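Local coordinates for protein porin (Acinetobacter baumannii AB307-0294, PDB 5DL7) that probably forms a beta-barrel channel in the outer membrane, a porin of the OprD family that has been linked to antibiotic uptake and, tentatively, to vanillate trafficking, at residues 247-252 with 300-305; 130-135 with 211-216; 365-370 with 389-394. All coordinates share one frame; numbering follows the deposited sequence.

Followed from the N terminus, the three contacts come one after another, with none crossing or enclosing another. Interaction 2 closes first: the turn after strand 126-131 comes to rest on strand 210-219, with 75 residues between the two segments. Interaction 1 follows, where the connection between strands 278-288 and 318-327 folds back onto strand 240-253. Interaction 3 is the most local, pairing strands 363-375 and 384-395 of one hairpin in the barrel wall. Interactions 1 and 2 touch, Pro302 CB lying 3.4 Å from Pro132 O, whereas 2 and 3 sit on opposite sides of the chain's centre, about 27 Å apart between centres.

Interaction 1 of 3, residues 247-252 with 300-305; sequences RFFNSE and ESPVVL
Arg247 and Phe249, two residues apart on strand 240-253 of the porin barrel, both reach toward Pro302 in the long loop that joins strands 278-288 and 318-327. The contact therefore lays a connecting loop against the barrel wall, as in other OprD-type porins, where loops fold into the barrel.

Its polar part is a single hydrogen bond. Arg247 NH1 donates to Pro302 O at 3.0 Å, with an angle of 157° at the hydrogen. The oxygen lies in the guanidinium plane, at its edge, while the donor sits well above the plane of the Pro302 carbonyl, 44° out of it. Arg247 runs extended from CG to NE, with CD anti to CA (chi2 -177°), and its side chain lies oblique to that of Val304. Arg247 NH1 is also 3.4 Å from Val303 O, but the angle there is too poor for a bond. The other terminal nitrogen, NH2, forms a salt bridge with Asp245 on the same strand, so the two terminal nitrogens have separate partners.

The remainder is van der Waals packing. Val304 CA lies over one face of the guanidinium, offset toward its rim, and Val304 CB is 4.2 Å from Arg247 NE. Phe249 offers the far end of its ring to the proline, and its side chain runs obliquely to that of Pro302. The same ring meets Phe227 of the neighbouring strand 223-235 edge-to-face. More loosely, Phe249 CE1 approaches Val303 CG1 at 4.4 Å. The tightest apolar touch is Phe249 CZ against Pro302 CG, at 3.5 Å.

Interaction 2 of 3, residues 130-135 with 211-216; sequences QLPTIF and RLRAYH
Leu131, Pro132 and Thr133 meet Arg213 and Tyr215 where a type I beta turn from Leu131 to Ile134, closed by Ile134 N to Leu131 O at 3.0 Å, is set against strand 210-219, Thr133 CA lying 7.2 Å from Tyr215 CA. No direct hydrogen bond crosses the contact.

The Tyr215 ring takes most of the packing. Leu131 brings both methyls to one part of it: CD2 is 3.7 Å from the hydroxyl oxygen OH of Tyr215, while CD1 stands beside CE1. Pro132 CD approaches CE2 of the same ring at 3.7 Å. Both side chains lie at about a right angle to that of the tyrosine. The turn is part of a small hairpin between strands 126-131 and 134-135 that presses against the porin barrel wall. Leu131 also touches Phe164 of strand 159-170, while Pro132 reaches Phe227 of strand 223-235.

Thr133 turns its methyl to the strand, CG2 lying anti to the carbonyl carbon and 4.0 Å from Tyr215 CB; its hydroxyl is hydrogen-bonded to Thr200. Pro132 CG sits over one face of the Arg213 guanidinium, 3.5 Å from NH1. A water in the plane of that guanidinium accepts from Arg213 NH1 at 3.0 Å and donates to Gln130 O at 2.9 Å.

Interaction 3 of 3, residues 365-370 with 389-394; sequences EDSLEF and RFSHYR
Asp366 and Arg394 face each other as an antiparallel hydrogen-bonded pair and are tied twice, once through the backbone and once through their side chains. Strands 363-375 and 384-395 form a beta hairpin in the barrel wall; the axes of 365-370 and 389-394 approach to 4.6 Å, and the Leu368-His392 and Phe370-Phe390 pairs continue the ladder. Between them lie the non-hydrogen-bonded pairs Ser367-Tyr393 and Glu369-Ser391, where CA-H...O contacts accompany the close approach of the backbones.

The close-fitting side carries Ser367, Glu369, Ser391 and Tyr393, all buried. Tyr393 has CG anti to the backbone N (chi1 175°), and its ring edge passes Ser367 OG, which is 3.3 Å from CD1. Beyond it, Tyr393 OH donates to the anti lone pair of Glu365 OE1 at 2.6 Å. A single water is bonded to Ser367 OG, Glu369 OE2 and Ser391 OG, joining three buried side chains across the two strands. Loop residues complete this network: Tyr312 bonds Ser367 and Ser309 bonds Ser391, while Arg346 of the adjacent strand forms a salt bridge with Glu369.

On the face of Leu368, Phe370, Phe390 and His392 the packing is looser. Phe370 CB comes no nearer to Phe390 CD2 than 4.4 Å, and Leu368 touches a bound detergent molecule, consistent with a surface turned to the membrane. Here Arg394 grips Asp366 side-on in a two-bonded salt bridge: NE donates to the syn lone pair of OD1 at 2.8 Å, and NH1 to OD2 at 2.8 Å, at 169°. The carboxylate and guanidinium planes are 31° apart. Asp366 OD2 is also hydrogen-bonded to Tyr347 OH, and together these partners would be expected to favour the charged form of the carboxylate.

Interaction 1 of 3, residues 247-252 with 300-305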
loop_
_atom_site.group_PDB
_atom_site.type_symbol
_atom_site.label_atom_id
_atom_site.label_comp_id
_atom_site.label_asym_id
_atom_site.label_seq_id
_atom_site.Cartn_x
_atom_site.Cartn_y
_atom_site.Cartn_z
ATOM N N ARG A 247 7.507 -6.058 11.887
ATOM C CA ARG A 247 8.244 -5.057 11.052
ATOM C C ARG A 247 8.904 -4.048 11.930
ATOM O O ARG A 247 8.246 -3.474 12.836
ATOM C CB ARG A 247 7.298 -4.361 10.073
ATOM C CG ARG A 247 6.648 -5.345 9.125
ATOM C CD ARG A 247 5.745 -4.609 8.105
ATOM N NE ARG A 247 4.829 -5.640 7.483
ATOM C CZ ARG A 247 3.885 -5.431 6.626
ATOM N NH1 ARG A 247 3.612 -4.245 6.217
ATOM N NH2 ARG A 247 3.135 -6.459 6.196
ATOM N N PHE A 248 10.196 -3.832 11.696
ATOM C CA PHE A 248 10.946 -2.819 12.416
ATOM C C PHE A 248 11.637 -1.891 11.460
ATOM O O PHE A 248 12.291 -2.333 10.470
ATOM C CB PHE A 248 12.069 -3.514 13.173
ATOM C CG PHE A 248 13.017 -2.581 13.828
ATOM C CD1 PHE A 248 12.607 -1.752 14.871
ATOM C CD2 PHE A 248 14.312 -2.447 13.383
ATOM C CE1 PHE A 248 13.612 -0.915 15.503
ATOM C CE2 PHE A 248 15.258 -1.526 13.993
ATOM C CZ PHE A 248 14.858 -0.794 15.011
ATOM N N PHE A 249 11.447 -0.578 11.692
ATOM C CA PHE A 249 12.103 0.508 10.911
ATOM C C PHE A 249 12.978 1.327 11.769
ATOM O O PHE A 249 12.592 1.655 12.906
ATOM C CB PHE A 249 10.990 1.381 10.193
ATOM C CG PHE A 249 10.180 0.692 9.183
ATOM C CD1 PHE A 249 9.045 0.053 9.598
ATOM C CD2 PHE A 249 10.509 0.749 7.891
ATOM C CE1 PHE A 249 8.193 -0.619 8.720
ATOM C CE2 PHE A 249 9.652 0.110 6.944
ATOM C CZ PHE A 249 8.515 -0.564 7.387
ATOM N N ASN A 250 14.070 1.726 11.186
ATOM C CA ASN A 250 15.030 2.686 11.793
ATOM C C ASN A 250 15.324 3.745 10.768
ATOM O O ASN A 250 15.761 3.467 9.667
ATOM C CB ASN A 250 16.361 1.977 12.215
ATOM C CG ASN A 250 17.350 2.889 12.905
ATOM O OD1 ASN A 250 16.958 3.430 13.949
ATOM N ND2 ASN A 250 18.519 3.110 12.349
ATOM N N SER A 251 15.095 5.028 11.206
ATOM C CA SER A 251 15.192 6.148 10.240
ATOM C C SER A 251 15.926 7.311 10.849
ATOM O O SER A 251 15.746 7.635 12.048
ATOM C CB SER A 251 13.814 6.627 9.752
ATOM O OG SER A 251 12.973 5.564 9.277
ATOM N N GLU A 252 16.736 7.956 10.036
ATOM C CA GLU A 252 17.564 9.132 10.439
ATOM C C GLU A 252 17.664 10.060 9.270
ATOM O O GLU A 252 17.713 9.646 8.131
ATOM C CB GLU A 252 18.942 8.662 10.960
ATOM C CG GLU A 252 19.922 9.629 11.261
ATOM C CD GLU A 252 21.358 9.068 11.761
ATOM O OE1 GLU A 252 22.066 9.847 12.369
ATOM O OE2 GLU A 252 21.597 7.920 11.640
ATOM N N GLU A 300 0.812 4.545 1.377
ATOM C CA GLU A 300 0.413 4.221 2.735
ATOM C C GLU A 300 1.632 3.982 3.538
ATOM O O GLU A 300 2.731 3.597 3.085
ATOM C CB GLU A 300 -0.525 2.962 2.692
ATOM C CG GLU A 300 -1.931 3.311 2.139
ATOM C CD GLU A 300 -1.949 3.717 0.596
ATOM O OE1 GLU A 300 -1.260 2.908 -0.160
ATOM O OE2 GLU A 300 -2.678 4.722 0.352
ATOM N N SER A 301 1.517 4.197 4.888
ATOM C CA SER A 301 2.652 3.742 5.770
ATOM C C SER A 301 2.939 2.282 5.633
ATOM O O SER A 301 2.016 1.438 5.414
ATOM C CB SER A 301 2.201 4.020 7.253
ATOM O OG SER A 301 3.227 3.507 8.117
ATOM N N PRO A 302 4.172 1.894 5.647
ATOM C CA PRO A 302 4.613 0.519 5.466
ATOM C C PRO A 302 4.526 -0.434 6.641
ATOM O O PRO A 302 4.928 -1.572 6.544
ATOM C CB PRO A 302 6.051 0.658 4.962
ATOM C CG PRO A 302 6.518 1.784 5.797
ATOM C CD PRO A 302 5.349 2.802 5.695
ATOM N N VAL A 303 3.922 0.038 7.716
ATOM C CA VAL A 303 3.812 -0.744 8.958
ATOM C C VAL A 303 2.738 -1.796 8.842
ATOM O O VAL A 303 1.976 -1.863 7.912
ATOM C CB VAL A 303 3.526 0.264 10.116
ATOM C CG1 VAL A 303 4.589 1.343 10.274
ATOM C CG2 VAL A 303 2.154 0.848 10.006
ATOM N N VAL A 304 2.721 -2.690 9.835
ATOM C CA VAL A 304 1.902 -3.859 9.657
ATOM C C VAL A 304 0.444 -3.609 9.586
ATOM O O VAL A 304 -0.294 -4.329 8.955
ATOM C CB VAL A 304 2.269 -4.962 10.703
ATOM C CG1 VAL A 304 1.711 -4.697 11.983
ATOM C CG2 VAL A 304 1.518 -6.276 10.367
ATOM N N LEU A 305 -0.004 -2.692 10.387
ATOM C CA LEU A 305 -1.490 -2.371 10.456
ATOM C C LEU A 305 -1.769 -1.368 9.349
ATOM O O LEU A 305 -1.224 -0.240 9.357
ATOM C CB LEU A 305 -1.923 -1.898 11.878
ATOM C CG LEU A 305 -1.529 -2.778 13.004
ATOM C CD1 LEU A 305 -2.090 -2.206 14.292
ATOM C CD2 LEU A 305 -2.129 -4.177 12.716
#

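Interaction 2 of 3, residues 130-135 with 211-216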
loop_
_atom_site.group_PDB
_atom_site.type_symbol
_atom_site.label_atom_id
_atom_site.label_comp_id
_atom_site.label_asym_id
_atom_site.label_seq_id
_atom_site.Cartn_x
_atom_site.Cartn_y
_atom_site.Cartn_z
ATOM N N GLN A 130 7.853 -3.481 -4.518
ATOM C CA GLN A 130 7.044 -4.105 -3.503
ATOM C C GLN A 130 7.864 -4.399 -2.228
ATOM O O GLN A 130 7.775 -5.492 -1.662
ATOM C CB GLN A 130 6.544 -5.445 -4.047
ATOM C CG GLN A 130 5.842 -5.293 -5.405
ATOM C CD GLN A 130 4.497 -4.886 -5.099
ATOM O OE1 GLN A 130 4.164 -3.783 -4.969
ATOM N NE2 GLN A 130 3.697 -5.868 -4.930
ATOM N N LEU A 131 8.670 -3.468 -1.791
ATOM C CA LEU A 131 9.551 -3.608 -0.584
ATOM C C LEU A 131 9.104 -2.762 0.501
ATOM O O LEU A 131 8.407 -1.694 0.348
ATOM C CB LEU A 131 10.972 -3.182 -0.946
ATOM C CG LEU A 131 11.649 -4.019 -2.000
ATOM C CD1 LEU A 131 13.055 -3.570 -2.251
ATOM C CD2 LEU A 131 11.552 -5.535 -1.880
ATOM N N PRO A 132 9.456 -3.120 1.745
ATOM C CA PRO A 132 9.053 -2.230 2.844
ATOM C C PRO A 132 9.613 -0.834 2.861
ATOM O O PRO A 132 9.054 0.082 3.404
ATOM C CB PRO A 132 9.567 -2.989 4.123
ATOM C CG PRO A 132 9.864 -4.337 3.620
ATOM C CD PRO A 132 10.093 -4.379 2.131
ATOM N N THR A 133 10.769 -0.632 2.151
ATOM C CA THR A 133 11.353 0.684 1.977
ATOM C C THR A 133 10.768 1.467 0.749
ATOM O O THR A 133 11.062 2.612 0.657
ATOM C CB THR A 133 12.851 0.516 1.769
ATOM O OG1 THR A 133 13.102 -0.476 0.821
ATOM C CG2 THR A 133 13.456 0.116 3.200
ATOM N N ILE A 134 10.024 0.767 -0.108
ATOM C CA ILE A 134 9.485 1.362 -1.368
ATOM C C ILE A 134 8.424 0.389 -1.839
ATOM O O ILE A 134 8.685 -0.590 -2.494
ATOM C CB ILE A 134 10.581 1.724 -2.389
ATOM C CG1 ILE A 134 9.944 2.390 -3.680
ATOM C CG2 ILE A 134 11.529 0.593 -2.706
ATOM C CD1 ILE A 134 10.875 2.985 -4.635
ATOM N N PHE A 135 7.196 0.757 -1.516
ATOM C CA PHE A 135 6.087 -0.117 -1.862
ATOM C C PHE A 135 5.036 0.656 -2.638
ATOM O O PHE A 135 4.381 1.566 -2.167
ATOM C CB PHE A 135 5.441 -0.648 -0.533
ATOM C CG PHE A 135 4.578 -1.871 -0.778
ATOM C CD1 PHE A 135 3.255 -1.679 -1.182
ATOM C CD2 PHE A 135 5.014 -3.114 -0.649
ATOM C CE1 PHE A 135 2.386 -2.746 -1.403
ATOM C CE2 PHE A 135 4.151 -4.216 -0.996
ATOM C CZ PHE A 135 2.885 -3.974 -1.376
ATOM N N ARG A 211 9.661 -16.223 6.760
ATOM C CA ARG A 211 10.447 -15.435 5.804
ATOM C C ARG A 211 11.106 -14.399 6.661
ATOM O O ARG A 211 10.399 -13.685 7.436
ATOM C CB ARG A 211 9.551 -14.850 4.765
ATOM C CG ARG A 211 10.211 -13.841 3.822
ATOM C CD ARG A 211 9.264 -13.324 2.716
ATOM N NE ARG A 211 8.241 -12.417 3.274
ATOM C CZ ARG A 211 7.606 -11.450 2.595
ATOM N NH1 ARG A 211 7.720 -11.468 1.260
ATOM N NH2 ARG A 211 6.669 -10.692 3.178
ATOM N N LEU A 212 12.366 -14.093 6.417
ATOM C CA LEU A 212 13.152 -13.041 7.171
ATOM C C LEU A 212 13.633 -12.035 6.121
ATOM O O LEU A 212 14.022 -12.441 5.038
ATOM C CB LEU A 212 14.395 -13.656 7.797
ATOM C CG LEU A 212 14.218 -14.826 8.684
ATOM C CD1 LEU A 212 15.565 -15.248 9.313
ATOM C CD2 LEU A 212 13.158 -14.781 9.737
ATOM N N ARG A 213 13.545 -10.699 6.339
ATOM C CA ARG A 213 13.802 -9.703 5.382
ATOM C C ARG A 213 14.634 -8.594 6.091
ATOM O O ARG A 213 14.429 -8.246 7.279
ATOM C CB ARG A 213 12.545 -9.093 4.875
ATOM C CG ARG A 213 11.629 -10.130 4.180
ATOM C CD ARG A 213 10.522 -9.466 3.443
ATOM N NE ARG A 213 9.597 -8.925 4.447
ATOM C CZ ARG A 213 8.621 -8.001 4.206
ATOM N NH1 ARG A 213 8.490 -7.505 2.998
ATOM N NH2 ARG A 213 7.692 -7.606 5.125
ATOM N N ALA A 214 15.501 -7.985 5.271
ATOM C CA ALA A 214 16.386 -6.888 5.732
ATOM C C ALA A 214 16.616 -6.023 4.493
ATOM O O ALA A 214 17.042 -6.486 3.479
ATOM C CB ALA A 214 17.663 -7.363 6.345
ATOM N N TYR A 215 16.456 -4.708 4.687
ATOM C CA TYR A 215 16.745 -3.777 3.601
ATOM C C TYR A 215 17.306 -2.473 4.202
ATOM O O TYR A 215 17.015 -2.073 5.339
ATOM C CB TYR A 215 15.474 -3.362 2.802
ATOM C CG TYR A 215 14.837 -4.527 2.086
ATOM C CD1 TYR A 215 15.266 -4.942 0.869
ATOM C CD2 TYR A 215 13.807 -5.188 2.776
ATOM C CE1 TYR A 215 14.762 -6.142 0.298
ATOM C CE2 TYR A 215 13.271 -6.356 2.188
ATOM C CZ TYR A 215 13.763 -6.782 1.020
ATOM O OH TYR A 215 13.175 -7.929 0.499
ATOM N N HIS A 216 18.092 -1.816 3.409
ATOM C CA HIS A 216 18.599 -0.458 3.632
ATOM C C HIS A 216 18.146 0.468 2.470
ATOM O O HIS A 216 18.121 0.046 1.351
ATOM C CB HIS A 216 20.164 -0.405 3.765
ATOM C CG HIS A 216 20.730 0.988 3.661
ATOM N ND1 HIS A 216 20.659 1.890 4.699
ATOM C CD2 HIS A 216 21.251 1.659 2.613
ATOM C CE1 HIS A 216 21.151 3.044 4.301
ATOM N NE2 HIS A 216 21.593 2.922 3.081
HETATM O O HOH W 1 7.037 -5.669 1.111
#

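Interaction 3 of 3, residues 365-370 with 389-394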
loop_
_atom_site.group_PDB
_atom_site.type_symbol
_atom_site.label_atom_id
_atom_site.label_comp_id
_atom_site.label_asym_id
_atom_site.label_seq_id
_atom_site.Cartn_x
_atom_site.Cartn_y
_atom_site.Cartn_z
ATOM N N GLU A 365 -6.631 8.344 18.397
ATOM C CA GLU A 365 -7.482 8.025 17.209
ATOM C C GLU A 365 -7.933 6.585 17.246
ATOM O O GLU A 365 -7.242 5.757 17.887
ATOM C CB GLU A 365 -6.762 8.332 15.871
ATOM C CG GLU A 365 -5.513 7.497 15.757
ATOM C CD GLU A 365 -4.623 7.844 14.539
ATOM O OE1 GLU A 365 -5.167 8.308 13.522
ATOM O OE2 GLU A 365 -3.403 7.405 14.444
ATOM N N ASP A 366 -9.034 6.284 16.616
ATOM C CA ASP A 366 -9.489 4.874 16.565
ATOM C C ASP A 366 -10.260 4.608 15.307
ATOM O O ASP A 366 -10.825 5.521 14.689
ATOM C CB ASP A 366 -10.129 4.362 17.821
ATOM C CG ASP A 366 -11.536 4.863 18.126
ATOM O OD1 ASP A 366 -12.043 5.791 17.465
ATOM O OD2 ASP A 366 -12.194 4.307 19.086
ATOM N N SER A 367 -10.258 3.353 14.914
ATOM C CA SER A 367 -10.992 2.892 13.706
ATOM C C SER A 367 -11.661 1.558 13.962
ATOM O O SER A 367 -10.969 0.627 14.429
ATOM C CB SER A 367 -9.963 2.591 12.603
ATOM O OG SER A 367 -9.307 3.716 12.065
ATOM N N LEU A 368 -12.891 1.486 13.562
ATOM C CA LEU A 368 -13.632 0.185 13.447
ATOM C C LEU A 368 -13.877 -0.041 11.967
ATOM O O LEU A 368 -14.539 0.768 11.350
ATOM C CB LEU A 368 -14.939 0.136 14.266
ATOM C CG LEU A 368 -15.737 -1.189 14.171
ATOM C CD1 LEU A 368 -14.824 -2.361 14.760
ATOM C CD2 LEU A 368 -16.976 -0.937 14.985
ATOM N N GLU A 369 -13.381 -1.137 11.438
ATOM C CA GLU A 369 -13.554 -1.479 10.045
ATOM C C GLU A 369 -14.224 -2.827 9.798
ATOM O O GLU A 369 -14.121 -3.752 10.561
ATOM C CB GLU A 369 -12.265 -1.609 9.267
ATOM C CG GLU A 369 -11.413 -0.323 9.410
ATOM C CD GLU A 369 -10.191 -0.335 8.442
ATOM O OE1 GLU A 369 -9.891 -1.319 7.756
ATOM O OE2 GLU A 369 -9.505 0.760 8.471
ATOM N N PHE A 370 -14.919 -2.870 8.683
ATOM C CA PHE A 370 -15.585 -4.054 8.082
ATOM C C PHE A 370 -15.200 -4.215 6.638
ATOM O O PHE A 370 -15.099 -3.236 5.955
ATOM C CB PHE A 370 -17.103 -3.971 8.147
ATOM C CG PHE A 370 -17.580 -3.904 9.509
ATOM C CD1 PHE A 370 -17.753 -5.097 10.215
ATOM C CD2 PHE A 370 -17.806 -2.686 10.176
ATOM C CE1 PHE A 370 -18.190 -5.155 11.565
ATOM C CE2 PHE A 370 -18.277 -2.701 11.527
ATOM C CZ PHE A 370 -18.413 -3.943 12.224
ATOM N N ARG A 389 -15.865 -2.144 1.801
ATOM C CA ARG A 389 -15.118 -1.784 2.973
ATOM C C ARG A 389 -15.742 -0.552 3.581
ATOM O O ARG A 389 -16.049 0.446 2.907
ATOM C CB ARG A 389 -13.680 -1.543 2.651
ATOM C CG ARG A 389 -12.862 -2.824 2.449
ATOM C CD ARG A 389 -11.412 -2.510 1.948
ATOM N NE ARG A 389 -11.496 -2.040 0.582
ATOM C CZ ARG A 389 -10.442 -1.522 -0.080
ATOM N NH1 ARG A 389 -9.250 -1.454 0.581
ATOM N NH2 ARG A 389 -10.519 -1.167 -1.371
ATOM N N PHE A 390 -15.796 -0.583 4.922
ATOM C CA PHE A 390 -16.325 0.545 5.737
ATOM C C PHE A 390 -15.416 0.803 6.940
ATOM O O PHE A 390 -15.036 -0.134 7.623
ATOM C CB PHE A 390 -17.687 0.211 6.246
ATOM C CG PHE A 390 -18.667 -0.168 5.235
ATOM C CD1 PHE A 390 -19.440 0.882 4.545
ATOM C CD2 PHE A 390 -18.900 -1.536 4.889
ATOM C CE1 PHE A 390 -20.339 0.412 3.478
ATOM C CE2 PHE A 390 -19.823 -1.932 3.864
ATOM C CZ PHE A 390 -20.542 -0.943 3.222
ATOM N N SER A 391 -15.154 2.046 7.233
ATOM C CA SER A 391 -14.324 2.448 8.348
ATOM C C SER A 391 -15.116 3.571 9.109
ATOM O O SER A 391 -15.440 4.568 8.521
ATOM C CB SER A 391 -13.031 2.938 7.894
ATOM O OG SER A 391 -12.333 3.736 8.847
ATOM N N HIS A 392 -15.272 3.397 10.400
ATOM C CA HIS A 392 -15.725 4.494 11.250
ATOM C C HIS A 392 -14.419 4.885 12.004
ATOM O O HIS A 392 -13.945 4.162 12.887
ATOM C CB HIS A 392 -16.775 3.972 12.319
ATOM C CG HIS A 392 -17.157 5.029 13.390
ATOM N ND1 HIS A 392 -17.390 6.342 13.104
ATOM C CD2 HIS A 392 -17.228 4.952 14.766
ATOM C CE1 HIS A 392 -17.710 7.019 14.216
ATOM N NE2 HIS A 392 -17.570 6.197 15.240
ATOM N N TYR A 393 -14.000 6.083 11.718
ATOM C CA TYR A 393 -12.736 6.636 12.191
ATOM C C TYR A 393 -12.966 7.904 12.986
ATOM O O TYR A 393 -13.697 8.834 12.573
ATOM C CB TYR A 393 -11.815 6.915 10.968
ATOM C CG TYR A 393 -10.537 7.607 11.399
ATOM C CD1 TYR A 393 -9.539 6.964 12.082
ATOM C CD2 TYR A 393 -10.389 8.971 11.050
ATOM C CE1 TYR A 393 -8.389 7.684 12.488
ATOM C CE2 TYR A 393 -9.254 9.674 11.484
ATOM C CZ TYR A 393 -8.265 9.002 12.134
ATOM O OH TYR A 393 -7.100 9.742 12.614
ATOM N N ARG A 394 -12.332 7.969 14.180
ATOM C CA ARG A 394 -12.423 9.201 14.958
ATOM C C ARG A 394 -11.028 9.614 15.410
ATOM O O ARG A 394 -10.146 8.733 15.739
ATOM C CB ARG A 394 -13.183 8.933 16.189
ATOM C CG ARG A 394 -14.585 8.324 16.067
ATOM C CD ARG A 394 -15.206 8.074 17.487
ATOM N NE ARG A 394 -14.453 7.060 18.290
ATOM C CZ ARG A 394 -14.660 6.905 19.572
ATOM N NH1 ARG A 394 -13.986 6.087 20.308
ATOM N NH2 ARG A 394 -15.653 7.657 20.151
HETATM O O HOH W 2 -13.834 4.948 15.522
HETATM O O HOH W 3 -9.630 3.233 9.447
#